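Local coordinates for protein predicted component of a thermophile-specific DNA repair system, contains a RAMP domain (Methanopyrus kandleri, PDB 4N0L) that is the Csm3 protein of a type III-A CRISPR system, a zinc-containing RAMP protein with an RRM-like fold that binds crRNA and may act as an endonuclease in antiviral defence, at residues P107-N112 with I128-P133; S247-V252 with F270-L275. All blocks are in the same frame, centred on the assembly; numbering follows the deposited sequence.

Contact 1 of 2, residues P107-N112 with I128-P133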
# COMPACT_ATOMS: atom_id res chain seq x y z
N PRO A 107 22.07 6.09 -6.60
CA PRO A 107 21.39 6.05 -5.30
C PRO A 107 20.97 4.62 -4.98
O PRO A 107 20.33 3.99 -5.82
CB PRO A 107 20.18 6.97 -5.50
CG PRO A 107 20.58 7.89 -6.61
CD PRO A 107 21.50 7.10 -7.50
N PRO A 108 21.32 4.12 -3.79
CA PRO A 108 21.20 2.69 -3.50
C PRO A 108 19.76 2.19 -3.36
O PRO A 108 19.54 0.98 -3.35
CB PRO A 108 21.95 2.55 -2.17
CG PRO A 108 21.82 3.88 -1.53
CD PRO A 108 21.86 4.88 -2.65
N TRP A 109 18.79 3.11 -3.27
CA TRP A 109 17.40 2.72 -3.11
C TRP A 109 16.70 2.63 -4.46
O TRP A 109 15.47 2.53 -4.53
CB TRP A 109 16.66 3.71 -2.21
CG TRP A 109 16.54 5.08 -2.79
CD1 TRP A 109 15.57 5.53 -3.63
CD2 TRP A 109 17.43 6.18 -2.56
NE1 TRP A 109 15.80 6.85 -3.95
CE2 TRP A 109 16.93 7.27 -3.30
CE3 TRP A 109 18.59 6.36 -1.80
CZ2 TRP A 109 17.56 8.52 -3.31
CZ3 TRP A 109 19.21 7.59 -1.81
CH2 TRP A 109 18.69 8.66 -2.56
N LEU A 110 17.48 2.67 -5.53
CA LEU A 110 16.92 2.63 -6.87
C LEU A 110 16.97 1.21 -7.44
O LEU A 110 17.89 0.45 -7.15
CB LEU A 110 17.69 3.59 -7.79
CG LEU A 110 17.32 5.07 -7.68
CD1 LEU A 110 17.89 5.87 -8.85
CD2 LEU A 110 15.81 5.25 -7.59
N GLU A 111 15.95 0.85 -8.22
CA GLU A 111 15.95 -0.43 -8.93
C GLU A 111 15.52 -0.21 -10.38
O GLU A 111 14.41 0.27 -10.63
CB GLU A 111 15.03 -1.45 -8.25
CG GLU A 111 15.10 -2.84 -8.87
CD GLU A 111 14.31 -3.87 -8.09
OE1 GLU A 111 13.06 -3.77 -8.06
OE2 GLU A 111 14.93 -4.79 -7.51
N ASN A 112 16.40 -0.57 -11.31
CA ASN A 112 16.21 -0.26 -12.73
C ASN A 112 15.86 1.21 -12.95
O ASN A 112 15.00 1.54 -13.78
CB ASN A 112 15.14 -1.16 -13.35
CG ASN A 112 15.46 -2.63 -13.20
OD1 ASN A 112 16.62 -3.04 -13.29
ND2 ASN A 112 14.43 -3.45 -12.99
N ILE A 128 13.58 14.24 0.59
CA ILE A 128 14.82 13.93 1.30
C ILE A 128 15.88 15.01 1.06
O ILE A 128 16.87 15.09 1.78
CB ILE A 128 15.38 12.56 0.87
CG1 ILE A 128 15.66 12.54 -0.63
CG2 ILE A 128 14.42 11.45 1.25
CD1 ILE A 128 16.24 11.23 -1.13
N GLY A 129 15.65 15.84 0.04
CA GLY A 129 16.54 16.95 -0.24
C GLY A 129 17.82 16.52 -0.94
O GLY A 129 18.88 17.09 -0.70
N PHE A 130 17.70 15.51 -1.79
CA PHE A 130 18.84 14.96 -2.54
C PHE A 130 19.54 16.03 -3.38
O PHE A 130 20.76 16.00 -3.55
CB PHE A 130 18.37 13.82 -3.44
CG PHE A 130 19.48 13.13 -4.19
CD1 PHE A 130 19.72 13.43 -5.52
CD2 PHE A 130 20.28 12.18 -3.56
CE1 PHE A 130 20.74 12.79 -6.21
CE2 PHE A 130 21.29 11.55 -4.25
CZ PHE A 130 21.52 11.85 -5.58
N SER A 131 18.76 16.98 -3.89
CA SER A 131 19.29 18.05 -4.73
C SER A 131 19.36 19.37 -3.97
O SER A 131 19.34 20.44 -4.58
CB SER A 131 18.44 18.20 -5.99
OG SER A 131 17.16 18.73 -5.69
N ASP A 132 19.45 19.30 -2.65
CA ASP A 132 19.49 20.49 -1.81
C ASP A 132 20.54 20.35 -0.69
O ASP A 132 20.18 20.11 0.46
CB ASP A 132 18.11 20.77 -1.22
CG ASP A 132 17.99 22.15 -0.61
OD1 ASP A 132 19.02 22.85 -0.46
OD2 ASP A 132 16.85 22.54 -0.26
N PRO A 133 21.83 20.50 -1.03
CA PRO A 133 22.95 20.37 -0.09
C PRO A 133 22.95 21.44 1.00
O PRO A 133 23.36 21.17 2.13
CB PRO A 133 24.19 20.53 -0.98
CG PRO A 133 23.70 20.32 -2.38
CD PRO A 133 22.30 20.84 -2.38

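Contact 2 of 2, residues S247-V252 with F270-L275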
# COMPACT_ATOMS: atom_id res chain seq x y z
N SER A 247 4.12 -7.33 -0.72
CA SER A 247 5.11 -7.36 0.35
C SER A 247 4.77 -6.37 1.46
O SER A 247 4.94 -6.68 2.64
CB SER A 247 6.51 -7.05 -0.19
OG SER A 247 6.88 -7.98 -1.20
N SER A 248 4.28 -5.20 1.08
CA SER A 248 3.93 -4.18 2.06
C SER A 248 2.75 -4.66 2.90
O SER A 248 2.69 -4.41 4.10
CB SER A 248 3.62 -2.85 1.37
OG SER A 248 2.38 -2.88 0.69
N LEU A 249 1.82 -5.38 2.27
CA LEU A 249 0.68 -5.94 2.98
C LEU A 249 1.12 -7.06 3.93
O LEU A 249 0.59 -7.20 5.03
CB LEU A 249 -0.37 -6.47 2.00
CG LEU A 249 -0.97 -5.43 1.05
CD1 LEU A 249 -1.97 -6.07 0.09
CD2 LEU A 249 -1.61 -4.30 1.84
N LYS A 250 2.10 -7.84 3.49
CA LYS A 250 2.71 -8.87 4.33
C LYS A 250 3.34 -8.25 5.57
O LYS A 250 3.25 -8.80 6.67
CB LYS A 250 3.74 -9.66 3.53
CG LYS A 250 4.77 -10.42 4.35
CD LYS A 250 4.15 -11.57 5.12
CE LYS A 250 5.22 -12.43 5.76
NZ LYS A 250 4.64 -13.47 6.65
N LEU A 251 3.99 -7.10 5.38
CA LEU A 251 4.61 -6.37 6.48
C LEU A 251 3.56 -5.86 7.47
O LEU A 251 3.79 -5.87 8.68
CB LEU A 251 5.43 -5.20 5.95
CG LEU A 251 6.69 -5.58 5.17
CD1 LEU A 251 7.25 -4.37 4.46
CD2 LEU A 251 7.73 -6.19 6.10
N VAL A 252 2.44 -5.39 6.95
CA VAL A 252 1.33 -4.93 7.79
C VAL A 252 0.77 -6.10 8.60
O VAL A 252 0.41 -5.93 9.77
CB VAL A 252 0.22 -4.28 6.94
CG1 VAL A 252 -0.97 -3.91 7.82
CG2 VAL A 252 0.75 -3.03 6.25
N PHE A 270 -4.73 -10.20 5.29
CA PHE A 270 -5.31 -9.76 4.03
C PHE A 270 -5.72 -10.96 3.20
O PHE A 270 -4.88 -11.59 2.54
CB PHE A 270 -4.33 -8.87 3.26
CG PHE A 270 -4.01 -7.58 3.96
CD1 PHE A 270 -2.88 -7.47 4.75
CD2 PHE A 270 -4.85 -6.49 3.84
CE1 PHE A 270 -2.58 -6.28 5.40
CE2 PHE A 270 -4.57 -5.30 4.49
CZ PHE A 270 -3.43 -5.19 5.27
N ARG A 271 -7.01 -11.28 3.20
CA ARG A 271 -7.51 -12.42 2.46
C ARG A 271 -7.94 -11.96 1.08
O ARG A 271 -9.01 -11.38 0.91
CB ARG A 271 -8.67 -13.09 3.20
CG ARG A 271 -8.26 -13.74 4.52
CD ARG A 271 -9.45 -14.28 5.30
NE ARG A 271 -9.02 -14.99 6.50
CZ ARG A 271 -9.64 -16.04 7.01
NH1 ARG A 271 -10.74 -16.52 6.44
NH2 ARG A 271 -9.17 -16.63 8.11
N ILE A 272 -7.08 -12.19 0.10
CA ILE A 272 -7.27 -11.65 -1.24
C ILE A 272 -7.78 -12.73 -2.18
O ILE A 272 -7.06 -13.68 -2.51
CB ILE A 272 -5.96 -11.05 -1.78
CG1 ILE A 272 -5.46 -9.96 -0.84
CG2 ILE A 272 -6.17 -10.51 -3.18
CD1 ILE A 272 -4.04 -9.49 -1.12
N ALA A 273 -9.03 -12.59 -2.60
CA ALA A 273 -9.71 -13.62 -3.37
C ALA A 273 -9.38 -13.56 -4.86
O ALA A 273 -9.37 -14.58 -5.54
CB ALA A 273 -11.21 -13.53 -3.16
N ALA A 274 -9.11 -12.36 -5.36
CA ALA A 274 -8.89 -12.19 -6.79
C ALA A 274 -8.14 -10.92 -7.16
O ALA A 274 -8.21 -9.91 -6.46
CB ALA A 274 -10.22 -12.22 -7.53
N LEU A 275 -7.40 -11.00 -8.27
CA LEU A 275 -6.84 -9.82 -8.91
C LEU A 275 -7.64 -9.52 -10.17
O LEU A 275 -7.68 -10.33 -11.10
CB LEU A 275 -5.36 -10.02 -9.26
CG LEU A 275 -4.28 -9.70 -8.21
CD1 LEU A 275 -4.70 -10.12 -6.81
CD2 LEU A 275 -2.98 -10.37 -8.60

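Contact 1 of 2, residues P107-N112 with I128-P133
Pro107 meets Phe130 through its ring: CG of Pro107 lies 4.2 Å from CZ of Phe130, the two side chains crossing at about a right angle. A compact, rigid proline suits this place because it also lays its CB over one face of the Trp109 indole, near the rim, and it opens a type I turn closed by Leu110 N bonding to Pro107 O. The turn brings Trp109 back toward the 128-133 loop. With chi1 of 65°, CG of Trp109 sits between its own backbone N and carbonyl carbon, and the benzo end of the indole reaches Ile128 and Phe130. CZ2 of Trp109 is 3.7 Å from CD1 of Ile128, which arrives obliquely from the opposite direction, its extended chain ending in that methyl. CH2 of Trp109 stands 4.0 Å from CD2 of Phe130, an atom lying in the plane of the indole at its edge. Phe130 belongs to a second type I turn, where Asp132 N bonds to Gly129 O at 3.0 Å; Gly129 suits its positive phi of 77°. The indole, carried by the first turn, bridges to residues at the second. Beyond both segments, Trp109 packs edge-to-face with His86 and touches Cys88 and Cys115. These three residues and Cys118 bind the zinc ion, so Trp109, with Pro107, Ile128 and Phe130 packed around it, belongs to the second shell of a three-cysteine, one-histidine zinc site.

Contact 2 of 2, residues S247-V252 with F270-L275
Leu249 turns its CG anti to the carbonyl carbon (chi1 -61°) and then runs on extended to CD1, placing CD2 over the ring of Phe270, whose chi1 of -64° directs it from the strand toward the helix. CD2 of Leu249 lies 4.1 Å from the centroid of the Phe270 ring, close to its normal, a CH-pi contact over one face. CB of the same leucine approaches this face at CD1 of Phe270, 3.9 Å away, so the branched side chain spans much of the ring. The backbone joins in as well: Leu249 O comes within 3.3 Å of Phe270 CE1. Val252, three residues along the helix and therefore on nearly the same side, meets the ring differently. Its CG1 lies in the ring plane at the edge, 3.8 Å from Phe270 CE1. A flat phenylalanine suits this junction because face and rim can each receive an aliphatic group. Farther along the strand, Ile272 points the same way as Phe270, and its CD1 meets CD1 of Leu249 at 4.2 Å. Arg271, between them, takes the alternate strand side, where it forms salt bridges with Glu269 and Glu304. The axes of helix segment 247-252 and strand segment 270-275 approach to 10.2 Å, a spacing typical of a helix packed on a sheet, with chain directions 144° apart. Here helix 238-255 covers a face of the antiparallel sheet in the RRM-like fold of this RAMP protein.

From the N terminus, strand 7-16 enters the central antiparallel sheet long before contact 1 forms. In contact 1, the chain leaves the loop after helix 93-99, passes through helix 116-121 and returns at 128-133, closing a short loop that includes Cys115 and Cys118 of the zinc site. The chain later adds strand 223-231 to the sheet and runs through helix 238-255; contact 2 closes when strand 268-278 returns beside 7-16. The two closures are in series, neither nested nor crossed, and their centres lie about 28 Å apart. Contact 1 joins loops of the zinc-binding region, whereas contact 2 ties a helix to the central sheet.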